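Local coordinates for (S)-2-haloacid dehalogenase 4A (PDB 2NO4), which hydrolyses small (S)-2-haloalkanoic acids to the corresponding (R)-2-hydroxyalkanoic acids, releasing halide with inversion of configuration at the carbon that carried the halogen, at residues T201-R206 / K219-S224; S30-N35 / D95-A100; G121-I126 / V147-L152. One frame throughout, in Å; residues are numbered along the deposited sequence. Where two conformers were deposited one is given.

Contact 1: T201-R206 / K219-S224; sequences TVRINR and KHQVNS. With SO4 (sulfate ion), chain L.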
ATOM      1  N   THR B 201      -0.449 -20.340  -8.797  1.00 22.28           N
ATOM      2  CA  THR B 201      -0.366 -18.954  -9.259  1.00 23.56           C
ATOM      3  C   THR B 201       0.399 -18.777 -10.562  1.00 22.82           C
ATOM      4  O   THR B 201       1.458 -19.360 -10.769  1.00 21.55           O
ATOM      5  CB  THR B 201       0.215 -18.028  -8.160  1.00 22.68           C
ATOM      6  OG1 THR B 201       1.431 -18.603  -7.683  1.00 23.92           O
ATOM      7  CG2 THR B 201      -0.786 -17.933  -7.010  1.00 21.07           C
ATOM      8  N   VAL B 202      -0.161 -17.948 -11.421  1.00 22.76           N
ATOM      9  CA  VAL B 202       0.466 -17.592 -12.685  1.00 22.04           C
ATOM     10  C   VAL B 202       0.471 -16.083 -12.816  1.00 21.00           C
ATOM     11  O   VAL B 202      -0.589 -15.428 -12.809  1.00 22.43           O
ATOM     12  CB  VAL B 202      -0.280 -18.205 -13.869  1.00 22.95           C
ATOM     13  CG1 VAL B 202       0.339 -17.699 -15.225  1.00 24.62           C
ATOM     14  CG2 VAL B 202      -0.305 -19.738 -13.738  1.00 23.81           C
ATOM     15  N   ARG B 203       1.675 -15.534 -12.872  1.00 20.65           N
ATOM     16  CA  ARG B 203       1.849 -14.101 -13.106  1.00 22.75           C
ATOM     17  C   ARG B 203       1.836 -13.755 -14.610  1.00 21.55           C
ATOM     18  O   ARG B 203       2.519 -14.402 -15.404  1.00 21.36           O
ATOM     19  CB  ARG B 203       3.177 -13.644 -12.507  1.00 22.55           C
ATOM     20  CG  ARG B 203       3.419 -12.199 -12.842  1.00 26.42           C
ATOM     21  CD  ARG B 203       4.228 -11.525 -11.868  1.00 29.42           C
ATOM     22  NE  ARG B 203       4.229 -10.084 -12.115  1.00 30.82           N
ATOM     23  CZ  ARG B 203       5.029  -9.245 -11.476  1.00 31.20           C
ATOM     24  NH1 ARG B 203       5.891  -9.703 -10.582  1.00 31.38           N
ATOM     25  NH2 ARG B 203       4.998  -7.950 -11.762  1.00 32.23           N
ATOM     26  N   ILE B 204       1.035 -12.753 -14.979  1.00 22.91           N
ATOM     27  CA  ILE B 204       1.179 -12.061 -16.269  1.00 24.43           C
ATOM     28  C   ILE B 204       2.109 -10.868 -16.020  1.00 25.55           C
ATOM     29  O   ILE B 204       1.715  -9.901 -15.371  1.00 27.16           O
ATOM     30  CB  ILE B 204      -0.157 -11.584 -16.869  1.00 25.21           C
ATOM     31  CG1 ILE B 204      -1.263 -12.652 -16.718  1.00 24.88           C
ATOM     32  CG2 ILE B 204       0.014 -11.179 -18.354  1.00 25.27           C
ATOM     33  CD1 ILE B 204      -0.999 -13.955 -17.441  1.00 22.37           C
ATOM     34  N   ASN B 205       3.355 -10.999 -16.480  1.00 23.95           N
ATOM     35  CA  ASN B 205       4.385  -9.987 -16.308  1.00 23.05           C
ATOM     36  C   ASN B 205       4.692  -9.442 -17.695  1.00 22.69           C
ATOM     37  O   ASN B 205       5.562  -9.948 -18.423  1.00 23.85           O
ATOM     38  CB  ASN B 205       5.608 -10.592 -15.614  1.00 23.44           C
ATOM     39  CG  ASN B 205       6.586  -9.541 -15.118  1.00 23.72           C
ATOM     40  OD1 ASN B 205       6.538  -8.367 -15.531  1.00 22.57           O
ATOM     41  ND2 ASN B 205       7.497  -9.960 -14.257  1.00 22.36           N
ATOM     42  N   ARG B 206       3.911  -8.443 -18.095  1.00 20.94           N
ATOM     43  CA  ARG B 206       3.995  -7.905 -19.461  1.00 24.10           C
ATOM     44  C   ARG B 206       5.325  -7.189 -19.742  1.00 25.19           C
ATOM     45  O   ARG B 206       5.847  -7.297 -20.845  1.00 25.08           O
ATOM     46  CB  ARG B 206       2.835  -6.958 -19.704  1.00 25.11           C
ATOM     47  CG  ARG B 206       1.523  -7.697 -19.905  1.00 25.85           C
ATOM     48  CD  ARG B 206       0.377  -6.764 -20.173  1.00 25.42           C
ATOM     49  NE  ARG B 206      -0.805  -7.604 -20.260  1.00 27.16           N
ATOM     50  CZ  ARG B 206      -1.627  -7.874 -19.244  1.00 25.73           C
ATOM     51  NH1 ARG B 206      -1.401  -7.362 -18.029  1.00 25.16           N
ATOM     52  NH2 ARG B 206      -2.636  -8.707 -19.443  1.00 21.54           N
ATOM     53  N   LYS B 219       3.737 -20.701  -9.771  1.00 27.69           N
ATOM     54  CA  LYS B 219       3.785 -21.899 -10.598  1.00 28.83           C
ATOM     55  C   LYS B 219       4.375 -21.594 -11.974  1.00 26.27           C
ATOM     56  O   LYS B 219       5.164 -22.400 -12.479  1.00 26.85           O
ATOM     57  CB  LYS B 219       2.407 -22.548 -10.739  1.00 32.07           C
ATOM     58  CG  LYS B 219       2.073 -23.438  -9.585  1.00 37.98           C
ATOM     59  CD  LYS B 219       2.990 -24.654  -9.588  1.00 40.69           C
ATOM     60  CE  LYS B 219       2.446 -25.744  -8.680  1.00 45.00           C
ATOM     61  NZ  LYS B 219       2.563 -25.376  -7.220  1.00 44.99           N
ATOM     62  N   HIS B 220       4.024 -20.441 -12.545  1.00 19.15           N
ATOM     63  CA  HIS B 220       4.526 -20.023 -13.829  1.00 20.18           C
ATOM     64  C   HIS B 220       4.423 -18.507 -13.929  1.00 18.08           C
ATOM     65  O   HIS B 220       3.669 -17.876 -13.219  1.00 11.23           O
ATOM     66  CB  HIS B 220       3.772 -20.694 -14.997  0.50 24.54           C
ATOM     67  CG  HIS B 220       4.655 -21.115 -16.149  0.50 26.06           C
ATOM     68  ND1 HIS B 220       5.224 -20.222 -17.034  0.50 27.83           N
ATOM     69  CD2 HIS B 220       5.034 -22.345 -16.574  0.50 26.54           C
ATOM     70  CE1 HIS B 220       5.917 -20.880 -17.946  0.50 27.58           C
ATOM     71  NE2 HIS B 220       5.834 -22.170 -17.677  0.50 27.66           N
ATOM     72  N   GLN B 221       5.189 -17.958 -14.848  1.00 22.27           N
ATOM     73  CA  GLN B 221       5.115 -16.557 -15.286  1.00 25.68           C
ATOM     74  C   GLN B 221       5.159 -16.513 -16.821  1.00 25.03           C
ATOM     75  O   GLN B 221       5.970 -17.207 -17.438  1.00 25.51           O
ATOM     76  CB  GLN B 221       6.292 -15.750 -14.737  1.00 24.74           C
ATOM     77  CG  GLN B 221       6.315 -14.279 -15.177  1.00 26.75           C
ATOM     78  CD  GLN B 221       7.366 -13.488 -14.419  1.00 29.12           C
ATOM     79  OE1 GLN B 221       7.050 -12.736 -13.513  1.00 31.13           O
ATOM     80  NE2 GLN B 221       8.615 -13.681 -14.768  1.00 30.96           N
ATOM     81  N   VAL B 222       4.310 -15.674 -17.399  1.00 23.38           N
ATOM     82  CA  VAL B 222       4.197 -15.485 -18.837  1.00 23.80           C
ATOM     83  C   VAL B 222       4.091 -13.970 -19.098  1.00 25.87           C
ATOM     84  O   VAL B 222       3.808 -13.200 -18.182  1.00 25.58           O
ATOM     85  CB  VAL B 222       2.974 -16.252 -19.439  1.00 22.73           C
ATOM     86  CG1 VAL B 222       3.113 -17.781 -19.277  1.00 22.74           C
ATOM     87  CG2 VAL B 222       1.612 -15.750 -18.892  1.00 24.32           C
ATOM     88  N   ASN B 223       4.271 -13.542 -20.343  1.00 25.11           N
ATOM     89  CA  ASN B 223       4.256 -12.114 -20.654  1.00 27.50           C
ATOM     90  C   ASN B 223       2.956 -11.638 -21.299  1.00 24.60           C
ATOM     91  O   ASN B 223       2.815 -10.479 -21.611  1.00 26.56           O
ATOM     92  CB  ASN B 223       5.498 -11.710 -21.488  1.00 26.59           C
ATOM     93  CG  ASN B 223       5.493 -12.307 -22.912  1.00 28.99           C
ATOM     94  OD1 ASN B 223       6.475 -12.165 -23.646  1.00 33.35           O
ATOM     95  ND2 ASN B 223       4.405 -12.982 -23.296  1.00 25.78           N
ATOM     96  N   SER B 224       2.008 -12.551 -21.472  1.00 23.76           N
ATOM     97  CA  SER B 224       0.791 -12.252 -22.166  1.00 22.91           C
ATOM     98  C   SER B 224      -0.262 -13.230 -21.728  1.00 23.51           C
ATOM     99  O   SER B 224       0.029 -14.410 -21.499  1.00 21.72           O
ATOM    100  CB  SER B 224       1.021 -12.426 -23.696  1.00 26.54           C
ATOM    101  OG  SER B 224      -0.199 -12.326 -24.382  1.00 28.90           O
TER
HETATM  102  S   SO4 L1011      -2.157  -9.257 -23.261  1.00 33.71           S
HETATM  103  O1  SO4 L1011      -3.567  -9.201 -23.712  1.00 35.52           O
HETATM  104  O2  SO4 L1011      -1.547  -7.916 -23.061  1.00 34.15           O
HETATM  105  O3  SO4 L1011      -2.150 -10.028 -22.042  1.00 25.94           O
HETATM  106  O4  SO4 L1011      -1.311  -9.839 -24.287  1.00 36.80           O
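Arg203 and Val222 meet in a parallel strand pairing, 200-204 beside 220-222, at one outer edge of the central sheet. The backbone of Arg203 is held twice: its N donates to His220 O at 3.1 Å, and its O accepts from Val222 N at 3.0 Å. The pairing runs one residue past the first strand, where Asn205 N reaches Val222 O at 2.8 Å; at the other end Thr201 O takes the N-H of Lys219 and, weakly, that of His220. On the face bearing Ile204 and Val222, Ile204 CD1 presses on Val222 CG2 at 3.5 Å, a tight fit for two methyls, and Leu228 of helix 228-232 packs on Ile204. On the other face Gln221, its CG anti to the backbone N (chi1 178°), lies beside Arg203 and points the same way. Gln221 OE1 accepts from Asn205 ND2 at 2.9 Å; the bond is nearly straight (166°), but the donor lies above the Gln221 carbonyl plane, with the two amides turned 74° apart. That ND2 also lies over the centre of the Arg203 guanidinium, while Asn205 OD1 is bound by Asn209 N. Beyond the strands, a sulfate, probably from the crystallisation liquor, bridges Arg206 NE and NH2 to Ser224 OG, which is 2.7 Å from sulfate O4. Arg206 NH2 also donates to Thr24 O. This is the edge of the parallel Rossmann-like sheet of the HAD superfamily, with Ile204 adjoining Thr24, a residue considered important for catalysis.

Contact 2: S30-N35 / D95-A100; sequences SAVMRN and DRLMSA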
ATOM      1  N   SER B  30      -5.365   2.917 -19.071  1.00 38.54           N
ATOM      2  CA  SER B  30      -6.223   3.516 -20.084  1.00 37.42           C
ATOM      3  C   SER B  30      -7.112   4.679 -19.588  1.00 37.90           C
ATOM      4  O   SER B  30      -7.492   5.551 -20.395  1.00 36.96           O
ATOM      5  CB  SER B  30      -7.092   2.435 -20.762  1.00 38.49           C
ATOM      6  OG  SER B  30      -7.975   1.833 -19.826  1.00 37.90           O
ATOM      7  N   ALA B  31      -7.462   4.702 -18.288  1.00 36.68           N
ATOM      8  CA  ALA B  31      -8.349   5.768 -17.803  1.00 34.69           C
ATOM      9  C   ALA B  31      -7.667   7.134 -17.993  1.00 33.57           C
ATOM     10  O   ALA B  31      -8.275   8.061 -18.608  1.00 33.82           O
ATOM     11  CB  ALA B  31      -8.832   5.540 -16.335  1.00 35.07           C
ATOM     12  N   VAL B  32      -6.403   7.247 -17.557  1.00 32.69           N
ATOM     13  CA  VAL B  32      -5.638   8.507 -17.814  1.00 29.28           C
ATOM     14  C   VAL B  32      -5.134   8.601 -19.260  1.00 31.30           C
ATOM     15  O   VAL B  32      -5.211   9.674 -19.820  1.00 31.91           O
ATOM     16  CB  VAL B  32      -4.499   8.836 -16.730  1.00 26.72           C
ATOM     17  CG1 VAL B  32      -3.858  10.205 -16.979  1.00 25.01           C
ATOM     18  CG2 VAL B  32      -5.088   8.854 -15.295  1.00 22.71           C
ATOM     19  N   MET B  33      -4.647   7.511 -19.858  1.00 33.51           N
ATOM     20  CA  MET B  33      -4.033   7.559 -21.192  1.00 38.42           C
ATOM     21  C   MET B  33      -4.979   8.148 -22.231  1.00 38.84           C
ATOM     22  O   MET B  33      -4.582   8.982 -23.041  1.00 40.34           O
ATOM     23  CB  MET B  33      -3.586   6.158 -21.600  0.60 39.55           C
ATOM     24  CG  MET B  33      -2.275   6.059 -22.400  0.60 41.94           C
ATOM     25  SD  MET B  33      -1.692   4.323 -22.444  0.60 42.73           S
ATOM     26  CE  MET B  33      -0.679   4.247 -20.955  0.60 41.49           C
ATOM     27  N   ARG B  34      -6.239   7.750 -22.176  1.00 39.37           N
ATOM     28  CA  ARG B  34      -7.246   8.260 -23.084  1.00 42.96           C
ATOM     29  C   ARG B  34      -7.614   9.735 -22.862  1.00 39.31           C
ATOM     30  O   ARG B  34      -8.238  10.340 -23.716  1.00 39.64           O
ATOM     31  CB  ARG B  34      -8.475   7.348 -23.047  1.00 46.28           C
ATOM     32  CG  ARG B  34      -8.103   5.911 -23.521  1.00 51.01           C
ATOM     33  CD  ARG B  34      -9.291   5.074 -24.033  1.00 53.23           C
ATOM     34  NE  ARG B  34     -10.121   4.500 -22.966  1.00 58.72           N
ATOM     35  CZ  ARG B  34     -11.255   5.035 -22.504  1.00 60.68           C
ATOM     36  NH1 ARG B  34     -11.708   6.185 -23.005  1.00 61.32           N
ATOM     37  NH2 ARG B  34     -11.936   4.420 -21.526  1.00 61.47           N
ATOM     38  N   ASN B  35      -7.214  10.304 -21.726  1.00 34.45           N
ATOM     39  CA  ASN B  35      -7.552  11.675 -21.357  1.00 32.42           C
ATOM     40  C   ASN B  35      -6.286  12.464 -21.026  1.00 29.03           C
ATOM     41  O   ASN B  35      -6.332  13.450 -20.307  1.00 27.28           O
ATOM     42  CB  ASN B  35      -8.469  11.674 -20.134  1.00 34.69           C
ATOM     43  CG  ASN B  35      -9.823  11.057 -20.421  1.00 40.10           C
ATOM     44  OD1 ASN B  35     -10.731  11.737 -20.914  1.00 40.49           O
ATOM     45  ND2 ASN B  35      -9.976   9.758 -20.100  1.00 41.01           N
ATOM     46  N   ASP B  95     -14.878  13.792 -13.256  1.00 31.44           N
ATOM     47  CA  ASP B  95     -15.996  13.157 -13.963  1.00 33.71           C
ATOM     48  C   ASP B  95     -15.514  12.347 -15.154  1.00 30.27           C
ATOM     49  O   ASP B  95     -15.905  11.199 -15.319  1.00 31.25           O
ATOM     50  CB  ASP B  95     -17.016  14.215 -14.431  1.00 37.28           C
ATOM     51  CG  ASP B  95     -17.728  14.933 -13.264  1.00 42.94           C
ATOM     52  OD1 ASP B  95     -17.741  14.417 -12.114  1.00 43.86           O
ATOM     53  OD2 ASP B  95     -18.291  16.040 -13.497  1.00 47.27           O
ATOM     54  N   ARG B  96     -14.681  12.956 -15.999  1.00 31.21           N
ATOM     55  CA  ARG B  96     -14.101  12.294 -17.177  1.00 32.77           C
ATOM     56  C   ARG B  96     -13.288  11.052 -16.830  1.00 28.00           C
ATOM     57  O   ARG B  96     -13.403   9.995 -17.474  1.00 27.49           O
ATOM     58  CB  ARG B  96     -13.197  13.257 -17.947  1.00 34.09           C
ATOM     59  CG  ARG B  96     -13.951  14.195 -18.889  1.00 41.90           C
ATOM     60  CD  ARG B  96     -12.965  15.038 -19.724  1.00 44.56           C
ATOM     61  NE  ARG B  96     -12.459  14.253 -20.856  1.00 52.36           N
ATOM     62  CZ  ARG B  96     -12.899  14.387 -22.108  1.00 54.71           C
ATOM     63  NH1 ARG B  96     -13.822  15.305 -22.398  1.00 55.40           N
ATOM     64  NH2 ARG B  96     -12.405  13.616 -23.077  1.00 57.19           N
ATOM     65  N   LEU B  97     -12.454  11.180 -15.809  1.00 26.67           N
ATOM     66  CA  LEU B  97     -11.539  10.071 -15.429  1.00 26.59           C
ATOM     67  C   LEU B  97     -12.278   8.901 -14.744  1.00 25.71           C
ATOM     68  O   LEU B  97     -11.998   7.732 -15.020  1.00 26.77           O
ATOM     69  CB  LEU B  97     -10.367  10.614 -14.612  1.00 26.25           C
ATOM     70  CG  LEU B  97      -9.318  11.446 -15.392  1.00 27.77           C
ATOM     71  CD1 LEU B  97      -8.218  11.945 -14.455  1.00 26.50           C
ATOM     72  CD2 LEU B  97      -8.705  10.633 -16.500  1.00 28.03           C
ATOM     73  N   MET B  98     -13.255   9.224 -13.897  1.00 25.50           N
ATOM     74  CA  MET B  98     -14.145   8.203 -13.304  1.00 26.32           C
ATOM     75  C   MET B  98     -15.015   7.482 -14.354  1.00 27.27           C
ATOM     76  O   MET B  98     -15.195   6.264 -14.272  1.00 26.62           O
ATOM     77  CB  MET B  98     -15.007   8.814 -12.184  1.00 26.02           C
ATOM     78  CG  MET B  98     -14.223   9.269 -10.933  1.00 27.83           C
ATOM     79  SD  MET B  98     -13.189   7.985 -10.142  1.00 28.04           S
ATOM     80  CE  MET B  98     -14.410   6.899  -9.371  1.00 27.06           C
ATOM     81  N   SER B  99     -15.534   8.217 -15.351  1.00 27.43           N
ATOM     82  CA  SER B  99     -16.289   7.577 -16.446  1.00 28.55           C
ATOM     83  C   SER B  99     -15.413   6.657 -17.250  1.00 29.19           C
ATOM     84  O   SER B  99     -15.849   5.591 -17.642  1.00 25.21           O
ATOM     85  CB  SER B  99     -16.896   8.595 -17.416  1.00 31.39           C
ATOM     86  OG  SER B  99     -17.745   9.433 -16.696  1.00 37.29           O
ATOM     87  N   ALA B 100     -14.170   7.069 -17.487  1.00 27.51           N
ATOM     88  CA  ALA B 100     -13.235   6.231 -18.210  1.00 28.55           C
ATOM     89  C   ALA B 100     -12.900   4.974 -17.418  1.00 27.91           C
ATOM     90  O   ALA B 100     -12.760   3.901 -17.983  1.00 31.57           O
ATOM     91  CB  ALA B 100     -11.978   7.031 -18.571  1.00 26.35           C
TER
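Ala31 and Ala100 bring the two backbones nearest, with their CA atoms 4.9 Å apart: the segment 30-35, which begins in a short helix, lies against helix 90-102. Two small residues at the meeting point permit this approach, and Ala31 CB stands 4.1 Å from Ala100 CB. Beside them Leu97 reaches across with one branch, its CD2 lying 3.4 Å from Ala31 O and also touching Val32 CG2. Asn35 carries the polar part. Its amide works in both directions, ND2 as donor and OD1 as acceptor. Asn35 ND2 turns back to its own segment and donates to Ala31 O at 2.8 Å, nearly in line with that carbonyl, which ties the amide down and fixes its rotation. Asn35 OD1 faces the other helix and accepts from Arg96 NE at 3.1 Å, with a weak second bond from Arg96 NH2 at 3.3 Å. The oxygen sits at the edge of the guanidinium, in its plane, and the amide is turned 78° against that plane. A bend at chi3 (80°) sets Arg96 NE in position, and Arg96 NH2 goes on to a salt bridge with Glu38 of helix 36-39. Asn35 is packed as well as bonded: its CB is 3.8 Å from Leu97 CD2, the two side chains sliding past each other in opposite directions, and its amide nitrogen ND2 lies 3.7 Å from the methyl Ala100 CB. Trp50 of helix 43-63 packs on Ala31 and Val32, and Leu78 of helix 70-84 on Leu97. Helices inserted after the first strand, 16-19, form the cap in many HAD enzymes, L-2-haloacid dehalogenases among them, and this contact joins two parts of that helical insertion.

Contact 3: G121-I126 / V147-L152; sequences GYIVAI and VLDSCL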
ATOM      1  N   GLY B 121     -13.400 -26.382 -21.139  1.00 32.06           N
ATOM      2  CA  GLY B 121     -14.175 -26.858 -19.990  1.00 33.20           C
ATOM      3  C   GLY B 121     -13.788 -26.401 -18.571  1.00 34.37           C
ATOM      4  O   GLY B 121     -14.270 -26.971 -17.592  1.00 34.87           O
ATOM      5  N   TYR B 122     -12.931 -25.383 -18.441  1.00 30.81           N
ATOM      6  CA  TYR B 122     -12.665 -24.773 -17.129  1.00 30.27           C
ATOM      7  C   TYR B 122     -13.817 -23.929 -16.635  1.00 27.85           C
ATOM      8  O   TYR B 122     -14.533 -23.331 -17.420  1.00 30.99           O
ATOM      9  CB  TYR B 122     -11.448 -23.844 -17.192  1.00 29.03           C
ATOM     10  CG  TYR B 122     -10.150 -24.546 -17.393  1.00 29.59           C
ATOM     11  CD1 TYR B 122      -9.531 -24.576 -18.657  1.00 28.86           C
ATOM     12  CD2 TYR B 122      -9.535 -25.200 -16.333  1.00 30.82           C
ATOM     13  CE1 TYR B 122      -8.303 -25.204 -18.823  1.00 29.64           C
ATOM     14  CE2 TYR B 122      -8.327 -25.856 -16.492  1.00 31.05           C
ATOM     15  CZ  TYR B 122      -7.715 -25.850 -17.732  1.00 30.80           C
ATOM     16  OH  TYR B 122      -6.513 -26.505 -17.852  1.00 30.95           O
ATOM     17  N   ILE B 123     -13.970 -23.848 -15.322  1.00 28.88           N
ATOM     18  CA  ILE B 123     -14.716 -22.746 -14.734  1.00 27.94           C
ATOM     19  C   ILE B 123     -13.812 -21.526 -14.915  1.00 27.84           C
ATOM     20  O   ILE B 123     -12.624 -21.572 -14.572  1.00 29.09           O
ATOM     21  CB  ILE B 123     -15.060 -22.984 -13.240  1.00 30.28           C
ATOM     22  CG1 ILE B 123     -15.861 -24.293 -13.043  1.00 28.89           C
ATOM     23  CG2 ILE B 123     -15.839 -21.765 -12.649  1.00 30.21           C
ATOM     24  CD1 ILE B 123     -15.671 -24.913 -11.640  1.00 29.39           C
ATOM     25  N   VAL B 124     -14.363 -20.468 -15.497  1.00 27.38           N
ATOM     26  CA  VAL B 124     -13.650 -19.234 -15.730  1.00 27.31           C
ATOM     27  C   VAL B 124     -14.339 -18.167 -14.894  1.00 28.32           C
ATOM     28  O   VAL B 124     -15.509 -17.835 -15.121  1.00 26.24           O
ATOM     29  CB  VAL B 124     -13.613 -18.849 -17.241  1.00 27.90           C
ATOM     30  CG1 VAL B 124     -12.820 -17.511 -17.441  1.00 26.53           C
ATOM     31  CG2 VAL B 124     -13.021 -20.002 -18.098  1.00 24.15           C
ATOM     32  N   ALA B 125     -13.625 -17.648 -13.896  1.00 26.75           N
ATOM     33  CA  ALA B 125     -14.224 -16.689 -12.959  1.00 26.81           C
ATOM     34  C   ALA B 125     -13.280 -15.495 -12.747  1.00 24.89           C
ATOM     35  O   ALA B 125     -12.063 -15.603 -12.970  1.00 24.46           O
ATOM     36  CB  ALA B 125     -14.548 -17.397 -11.599  1.00 26.25           C
ATOM     37  N   ILE B 126     -13.850 -14.361 -12.366  1.00 24.91           N
ATOM     38  CA  ILE B 126     -13.062 -13.227 -11.873  1.00 24.79           C
ATOM     39  C   ILE B 126     -13.175 -13.202 -10.321  1.00 25.80           C
ATOM     40  O   ILE B 126     -14.243 -13.514  -9.755  1.00 24.78           O
ATOM     41  CB  ILE B 126     -13.537 -11.893 -12.521  1.00 24.27           C
ATOM     42  CG1 ILE B 126     -13.036 -11.804 -13.973  1.00 25.99           C
ATOM     43  CG2 ILE B 126     -13.078 -10.633 -11.692  1.00 22.51           C
ATOM     44  CD1 ILE B 126     -13.593 -10.641 -14.748  1.00 25.81           C
ATOM     45  N   VAL B 147     -17.727 -14.411 -21.671  1.00 43.76           N
ATOM     46  CA  VAL B 147     -16.655 -15.388 -21.565  1.00 43.34           C
ATOM     47  C   VAL B 147     -16.378 -15.769 -20.110  1.00 42.70           C
ATOM     48  O   VAL B 147     -15.313 -16.340 -19.821  1.00 41.66           O
ATOM     49  CB  VAL B 147     -15.364 -14.945 -22.344  1.00 43.23           C
ATOM     50  CG1 VAL B 147     -15.665 -14.850 -23.818  1.00 44.51           C
ATOM     51  CG2 VAL B 147     -14.808 -13.598 -21.853  1.00 43.59           C
ATOM     52  N   LEU B 148     -17.347 -15.483 -19.219  1.00 37.64           N
ATOM     53  CA  LEU B 148     -17.196 -15.710 -17.766  1.00 37.83           C
ATOM     54  C   LEU B 148     -18.313 -16.553 -17.131  1.00 37.61           C
ATOM     55  O   LEU B 148     -19.497 -16.327 -17.398  1.00 37.94           O
ATOM     56  CB  LEU B 148     -17.139 -14.375 -17.014  1.00 35.27           C
ATOM     57  CG  LEU B 148     -15.943 -13.456 -17.217  1.00 36.93           C
ATOM     58  CD1 LEU B 148     -16.255 -12.134 -16.523  1.00 37.44           C
ATOM     59  CD2 LEU B 148     -14.648 -14.080 -16.700  1.00 35.41           C
ATOM     60  N   ASP B 149     -17.934 -17.490 -16.263  1.00 36.31           N
ATOM     61  CA  ASP B 149     -18.897 -18.249 -15.485  1.00 36.38           C
ATOM     62  C   ASP B 149     -19.368 -17.497 -14.249  1.00 37.11           C
ATOM     63  O   ASP B 149     -20.514 -17.636 -13.824  1.00 39.25           O
ATOM     64  CB  ASP B 149     -18.309 -19.610 -15.080  1.00 37.05           C
ATOM     65  CG  ASP B 149     -18.089 -20.517 -16.276  1.00 39.93           C
ATOM     66  OD1 ASP B 149     -19.069 -20.701 -17.046  1.00 41.85           O
ATOM     67  OD2 ASP B 149     -16.949 -21.019 -16.478  1.00 38.84           O
ATOM     68  N   SER B 150     -18.482 -16.702 -13.663  1.00 34.69           N
ATOM     69  CA  SER B 150     -18.736 -16.125 -12.360  1.00 35.17           C
ATOM     70  C   SER B 150     -17.823 -14.910 -12.132  1.00 34.34           C
ATOM     71  O   SER B 150     -16.703 -14.838 -12.635  1.00 31.28           O
ATOM     72  CB  SER B 150     -18.542 -17.194 -11.275  1.00 36.59           C
ATOM     73  OG  SER B 150     -18.523 -16.638  -9.973  1.00 41.45           O
ATOM     74  N   CYS B 151     -18.342 -13.939 -11.395  1.00 34.62           N
ATOM     75  CA  CYS B 151     -17.591 -12.752 -11.070  1.00 32.46           C
ATOM     76  C   CYS B 151     -17.791 -12.530  -9.583  1.00 31.11           C
ATOM     77  O   CYS B 151     -18.900 -12.195  -9.117  1.00 27.27           O
ATOM     78  CB  CYS B 151     -18.091 -11.575 -11.907  1.00 33.55           C
ATOM     79  SG  CYS B 151     -17.171 -10.031 -11.643  1.00 40.67           S
ATOM     80  N   LEU B 152     -16.704 -12.732  -8.840  1.00 29.82           N
ATOM     81  CA  LEU B 152     -16.707 -12.641  -7.376  1.00 27.74           C
ATOM     82  C   LEU B 152     -16.033 -11.344  -6.900  1.00 28.32           C
ATOM     83  O   LEU B 152     -14.986 -10.943  -7.417  1.00 23.97           O
ATOM     84  CB  LEU B 152     -16.072 -13.892  -6.793  1.00 27.74           C
ATOM     85  CG  LEU B 152     -16.819 -15.156  -7.239  1.00 29.13           C
ATOM     86  CD1 LEU B 152     -16.090 -16.398  -6.811  1.00 29.77           C
ATOM     87  CD2 LEU B 152     -18.258 -15.153  -6.695  1.00 30.10           C
TER
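Ile126 and Leu148 cross at a slant, with Ile126 CD1 packed 3.5 Å from Leu148 CD1. Leu148 CD2 sits between two strand residues, touching Ile126 CG1 and, at 4.0 Å, Val124 CG1; Leu148 and Val124 cross at about a right angle. Leu139 of helix 132-141 and Leu114 of helix 110-119 close over Leu148. Further along, Ile126 CG2 rests 4.1 Å from Cys151 SG on the same face of the sheet. The opposite face has the smaller pair Ala125 and Ser150, whose CB atoms are 4.0 Å apart, with Leu174 of helix 164-174 touching both. Asp149 crosses Ile123 at about a right angle. Its chi1 (-67°) places the carboxyl carbon CG anti to the carbonyl carbon; Asp149 OD2 accepts from Val124 N at 2.8 Å in a nearly straight hydrogen bond (167°), using the lone pair directed away from OD1. Asp149 N in turn donates to Val124 O at 2.7 Å. Regular parallel pairing follows, Ile126 N to Ser150 O at 2.9 Å and Ile126 O from Leu152 N at 2.7 Å. Strand 123-128, helix 132-141 and strand 150-153 form a beta-alpha-beta crossover, of which this is the strand-to-strand seam. The chemistry implies that a carboxylate supplies the acceptor for Val124 N before regular strand pairing begins. Its negative charge is probably eased by that N-H and by a long, weak ion pair from OD1 to Lys118, whereas Val147 O, buried against Val124 CG1, has no polar partner.

Overall arrangement
Contacts 1 and 3 belong to the same parallel sheet and mark its two outer margins within the chain: 220-222 at one, 150-153 at the other, their centres about 19 Å apart. Both rest on backbone pairing and both are only partly buried, yet they differ in their polar additions, a hydrogen bond between two side-chain amides and a sulfate site in contact 1, a carboxylate holding a backbone N-H in contact 3. Contact 2 stands apart, with its centre about 27 Å from each of the others. It is mostly buried, joins helices rather than strands, and has no backbone bonds between its segments; two alanines, a leucine branch and one asparagine-arginine pair join it instead.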